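PDB 3WAJ: transmembrane oligosaccharyl transferase from Archaeoglobus fulgidus, which belongs to the STT3/AglB family of membrane proteins, joining a many-helix transmembrane part to a globular part, and holds a zinc ion in this model. Local coordinates for residues A[604-609]-A[773-778]. Sequence-based numbering, arbitrary orientation.
Sequences NVKYVV and IFERVK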
ATOM      1  N   ASN A 604       2.170 -19.066 -15.709  1.00 33.47           N
ATOM      2  CA  ASN A 604       0.899 -19.666 -16.080  1.00 31.23           C
ATOM      3  C   ASN A 604      -0.230 -18.622 -16.151  1.00 39.35           C
ATOM      4  O   ASN A 604      -1.319 -18.819 -15.584  1.00 38.58           O
ATOM      5  CB  ASN A 604       0.547 -20.740 -15.046  1.00 32.21           C
ATOM      6  CG  ASN A 604      -0.547 -21.656 -15.510  1.00 41.53           C
ATOM      7  OD1 ASN A 604      -0.607 -22.017 -16.692  1.00 50.44           O
ATOM      8  ND2 ASN A 604      -1.439 -22.036 -14.584  1.00 38.17           N
ATOM      9  N   VAL A 605       0.011 -17.498 -16.823  1.00 36.03           N
ATOM     10  CA  VAL A 605      -1.042 -16.490 -16.846  1.00 34.31           C
ATOM     11  C   VAL A 605      -2.074 -16.794 -17.923  1.00 36.82           C
ATOM     12  O   VAL A 605      -1.745 -17.306 -18.994  1.00 35.42           O
ATOM     13  CB  VAL A 605      -0.520 -15.025 -16.933  1.00 42.06           C
ATOM     14  CG1 VAL A 605       0.976 -14.945 -16.694  1.00 45.78           C
ATOM     15  CG2 VAL A 605      -0.907 -14.384 -18.251  1.00 38.48           C
ATOM     16  N   LYS A 606      -3.330 -16.495 -17.617  1.00 36.24           N
ATOM     17  CA  LYS A 606      -4.394 -16.625 -18.588  1.00 37.40           C
ATOM     18  C   LYS A 606      -5.086 -15.270 -18.856  1.00 39.38           C
ATOM     19  O   LYS A 606      -5.712 -15.066 -19.900  1.00 41.88           O
ATOM     20  CB  LYS A 606      -5.406 -17.675 -18.126  1.00 33.66           C
ATOM     21  CG  LYS A 606      -6.397 -18.026 -19.212  1.00 33.39           C
ATOM     22  CD  LYS A 606      -7.493 -19.004 -18.762  1.00 41.96           C
ATOM     23  CE  LYS A 606      -8.182 -19.572 -20.018  1.00 49.13           C
ATOM     24  NZ  LYS A 606      -9.577 -19.990 -19.748  1.00 59.83           N
ATOM     25  N   TYR A 607      -4.966 -14.341 -17.917  1.00 36.04           N
ATOM     26  CA  TYR A 607      -5.521 -13.001 -18.113  1.00 32.94           C
ATOM     27  C   TYR A 607      -4.534 -11.921 -17.747  1.00 32.75           C
ATOM     28  O   TYR A 607      -3.724 -12.079 -16.827  1.00 35.27           O
ATOM     29  CB  TYR A 607      -6.816 -12.802 -17.320  1.00 28.59           C
ATOM     30  CG  TYR A 607      -7.856 -13.797 -17.728  1.00 31.79           C
ATOM     31  CD1 TYR A 607      -8.661 -13.555 -18.833  1.00 34.43           C
ATOM     32  CD2 TYR A 607      -8.000 -15.003 -17.049  1.00 28.85           C
ATOM     33  CE1 TYR A 607      -9.604 -14.463 -19.240  1.00 34.42           C
ATOM     34  CE2 TYR A 607      -8.949 -15.931 -17.444  1.00 37.93           C
ATOM     35  CZ  TYR A 607      -9.746 -15.653 -18.549  1.00 42.66           C
ATOM     36  OH  TYR A 607     -10.693 -16.553 -18.975  1.00 50.60           O
ATOM     37  N   VAL A 608      -4.608 -10.832 -18.499  1.00 31.33           N
ATOM     38  CA  VAL A 608      -3.816  -9.640 -18.247  1.00 32.99           C
ATOM     39  C   VAL A 608      -4.820  -8.528 -17.921  1.00 33.21           C
ATOM     40  O   VAL A 608      -5.833  -8.388 -18.610  1.00 31.77           O
ATOM     41  CB  VAL A 608      -3.017  -9.232 -19.508  1.00 30.65           C
ATOM     42  CG1 VAL A 608      -2.094  -8.051 -19.211  1.00 29.91           C
ATOM     43  CG2 VAL A 608      -2.226 -10.418 -20.078  1.00 24.57           C
ATOM     44  N   VAL A 609      -4.558  -7.756 -16.870  1.00 27.95           N
ATOM     45  CA  VAL A 609      -5.358  -6.569 -16.579  1.00 24.87           C
ATOM     46  C   VAL A 609      -4.464  -5.331 -16.614  1.00 34.13           C
ATOM     47  O   VAL A 609      -3.467  -5.241 -15.876  1.00 29.39           O
ATOM     48  CB  VAL A 609      -6.055  -6.648 -15.213  1.00 29.46           C
ATOM     49  CG1 VAL A 609      -6.925  -5.406 -15.002  1.00 23.72           C
ATOM     50  CG2 VAL A 609      -6.891  -7.936 -15.083  1.00 24.82           C
ATOM     51  N   ILE A 773      -9.100  -5.680 -19.967  1.00 29.00           N
ATOM     52  CA  ILE A 773      -8.768  -7.062 -19.656  1.00 30.25           C
ATOM     53  C   ILE A 773      -8.483  -7.845 -20.937  1.00 30.22           C
ATOM     54  O   ILE A 773      -9.253  -7.805 -21.895  1.00 39.42           O
ATOM     55  CB  ILE A 773      -9.914  -7.737 -18.897  1.00 31.96           C
ATOM     56  CG1 ILE A 773     -10.197  -6.981 -17.606  1.00 27.21           C
ATOM     57  CG2 ILE A 773      -9.602  -9.193 -18.584  1.00 37.73           C
ATOM     58  CD1 ILE A 773     -11.415  -7.513 -16.856  1.00 27.73           C
ATOM     59  N   PHE A 774      -7.379  -8.572 -20.951  1.00 31.08           N
ATOM     60  CA  PHE A 774      -7.041  -9.411 -22.088  1.00 28.60           C
ATOM     61  C   PHE A 774      -6.949 -10.879 -21.661  1.00 36.23           C
ATOM     62  O   PHE A 774      -6.649 -11.183 -20.499  1.00 37.08           O
ATOM     63  CB  PHE A 774      -5.707  -8.966 -22.679  1.00 30.49           C
ATOM     64  CG  PHE A 774      -5.699  -7.535 -23.141  1.00 32.82           C
ATOM     65  CD1 PHE A 774      -5.865  -7.228 -24.490  1.00 33.38           C
ATOM     66  CD2 PHE A 774      -5.526  -6.491 -22.231  1.00 28.68           C
ATOM     67  CE1 PHE A 774      -5.870  -5.898 -24.938  1.00 28.16           C
ATOM     68  CE2 PHE A 774      -5.522  -5.153 -22.671  1.00 29.36           C
ATOM     69  CZ  PHE A 774      -5.696  -4.863 -24.031  1.00 23.78           C
ATOM     70  N   GLU A 775      -7.198 -11.784 -22.605  1.00 37.60           N
ATOM     71  CA  GLU A 775      -7.026 -13.209 -22.363  1.00 38.18           C
ATOM     72  C   GLU A 775      -5.817 -13.719 -23.124  1.00 40.63           C
ATOM     73  O   GLU A 775      -5.668 -13.461 -24.327  1.00 39.07           O
ATOM     74  CB  GLU A 775      -8.257 -14.015 -22.805  1.00 37.61           C
ATOM     75  CG  GLU A 775      -8.146 -15.498 -22.462  1.00 34.28           C
ATOM     76  CD  GLU A 775      -9.302 -16.324 -22.995  1.00 48.64           C
ATOM     77  OE1 GLU A 775     -10.015 -15.842 -23.910  1.00 50.88           O
ATOM     78  OE2 GLU A 775      -9.489 -17.464 -22.503  1.00 56.46           O
ATOM     79  N   ARG A 776      -4.950 -14.446 -22.425  1.00 38.50           N
ATOM     80  CA  ARG A 776      -3.836 -15.109 -23.090  1.00 39.33           C
ATOM     81  C   ARG A 776      -4.357 -16.405 -23.707  1.00 44.36           C
ATOM     82  O   ARG A 776      -5.089 -17.170 -23.075  1.00 50.57           O
ATOM     83  CB  ARG A 776      -2.684 -15.378 -22.121  1.00 40.83           C
ATOM     84  CG  ARG A 776      -1.530 -16.124 -22.748  1.00 39.20           C
ATOM     85  CD  ARG A 776      -0.265 -16.080 -21.893  1.00 43.85           C
ATOM     86  NE  ARG A 776       0.757 -16.901 -22.532  1.00 42.56           N
ATOM     87  CZ  ARG A 776       1.103 -18.121 -22.135  1.00 44.27           C
ATOM     88  NH1 ARG A 776       0.555 -18.641 -21.049  1.00 41.95           N
ATOM     89  NH2 ARG A 776       2.019 -18.806 -22.814  1.00 42.91           N
ATOM     90  N   VAL A 777      -3.961 -16.652 -24.946  1.00 38.93           N
ATOM     91  CA  VAL A 777      -4.642 -17.609 -25.795  1.00 36.85           C
ATOM     92  C   VAL A 777      -3.613 -18.262 -26.714  1.00 41.58           C
ATOM     93  O   VAL A 777      -2.644 -17.608 -27.113  1.00 45.10           O
ATOM     94  CB  VAL A 777      -5.718 -16.832 -26.598  1.00 50.02           C
ATOM     95  CG1 VAL A 777      -5.566 -17.028 -28.088  1.00 51.94           C
ATOM     96  CG2 VAL A 777      -7.109 -17.154 -26.112  1.00 44.12           C
ATOM     97  N   LYS A 778      -3.802 -19.540 -27.045  1.00 44.56           N
ATOM     98  CA  LYS A 778      -2.890 -20.217 -27.974  1.00 49.28           C
ATOM     99  C   LYS A 778      -2.901 -19.529 -29.336  1.00 54.05           C
ATOM    100  O   LYS A 778      -1.854 -19.116 -29.834  1.00 59.76           O
ATOM    101  CB  LYS A 778      -3.256 -21.693 -28.139  1.00 57.85           C
ATOM    102  CG  LYS A 778      -2.444 -22.645 -27.273  1.00 61.97           C
ATOM    103  CD  LYS A 778      -3.111 -24.015 -27.163  1.00 66.81           C
ATOM    104  CE  LYS A 778      -2.293 -24.951 -26.295  1.00 71.37           C
ATOM    105  NZ  LYS A 778      -1.734 -24.232 -25.110  1.00 79.54           N
TER
HETATM  106  O   HOH W   1     -11.820 -19.192 -22.142  1.00 46.88           O
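Glu775 OE2 is gripped from several directions. A water donates to it at 2.9 Å from OE2 and is weakly bonded to Lys606 NZ, which itself forms a long salt bridge of 3.7 Å to Glu775 OE2; Gln859 also binds this oxygen, while OE1 pairs with Arg694. The extended Lys606 chain, CG anti to the backbone N (chi1 -170°), runs beside Glu775 in the same direction and brings NZ to the carboxylate. Tyr607 lies there too, its ring within 7° of parallel to the carboxylate. An aromatic residue suits this place: the ring packs obliquely against the Glu775 stem, CE1 3.7 Å from CG, while its hydroxyl hydrogen-bonds that of Tyr832.

Beneath, 605-609, within the AglB core domain range, pairs antiparallel with a strand over 160 residues later; 605-611 is the middle strand of a mixed sheet, and 771-776 lies between it and 693-698. Val608 N gives a bond of 2.9 Å to Phe774 O, and Phe774 N returns one of 2.8 Å to Val608 O. Their CB atoms meet at 4.2 Å; beta-branched valine suits the extended backbone. Beyond, Arg776 N bonds Lys606 O at 2.7 Å. The extended Arg776 chain carries NH1 to a weak bond with Val605 O, and Glu597 and Glu601 take its other nitrogens. Backbone bonds thus set the register, while the cations beside Glu775, and separately the glutamates beside Arg776, would be expected to favour each ionised form.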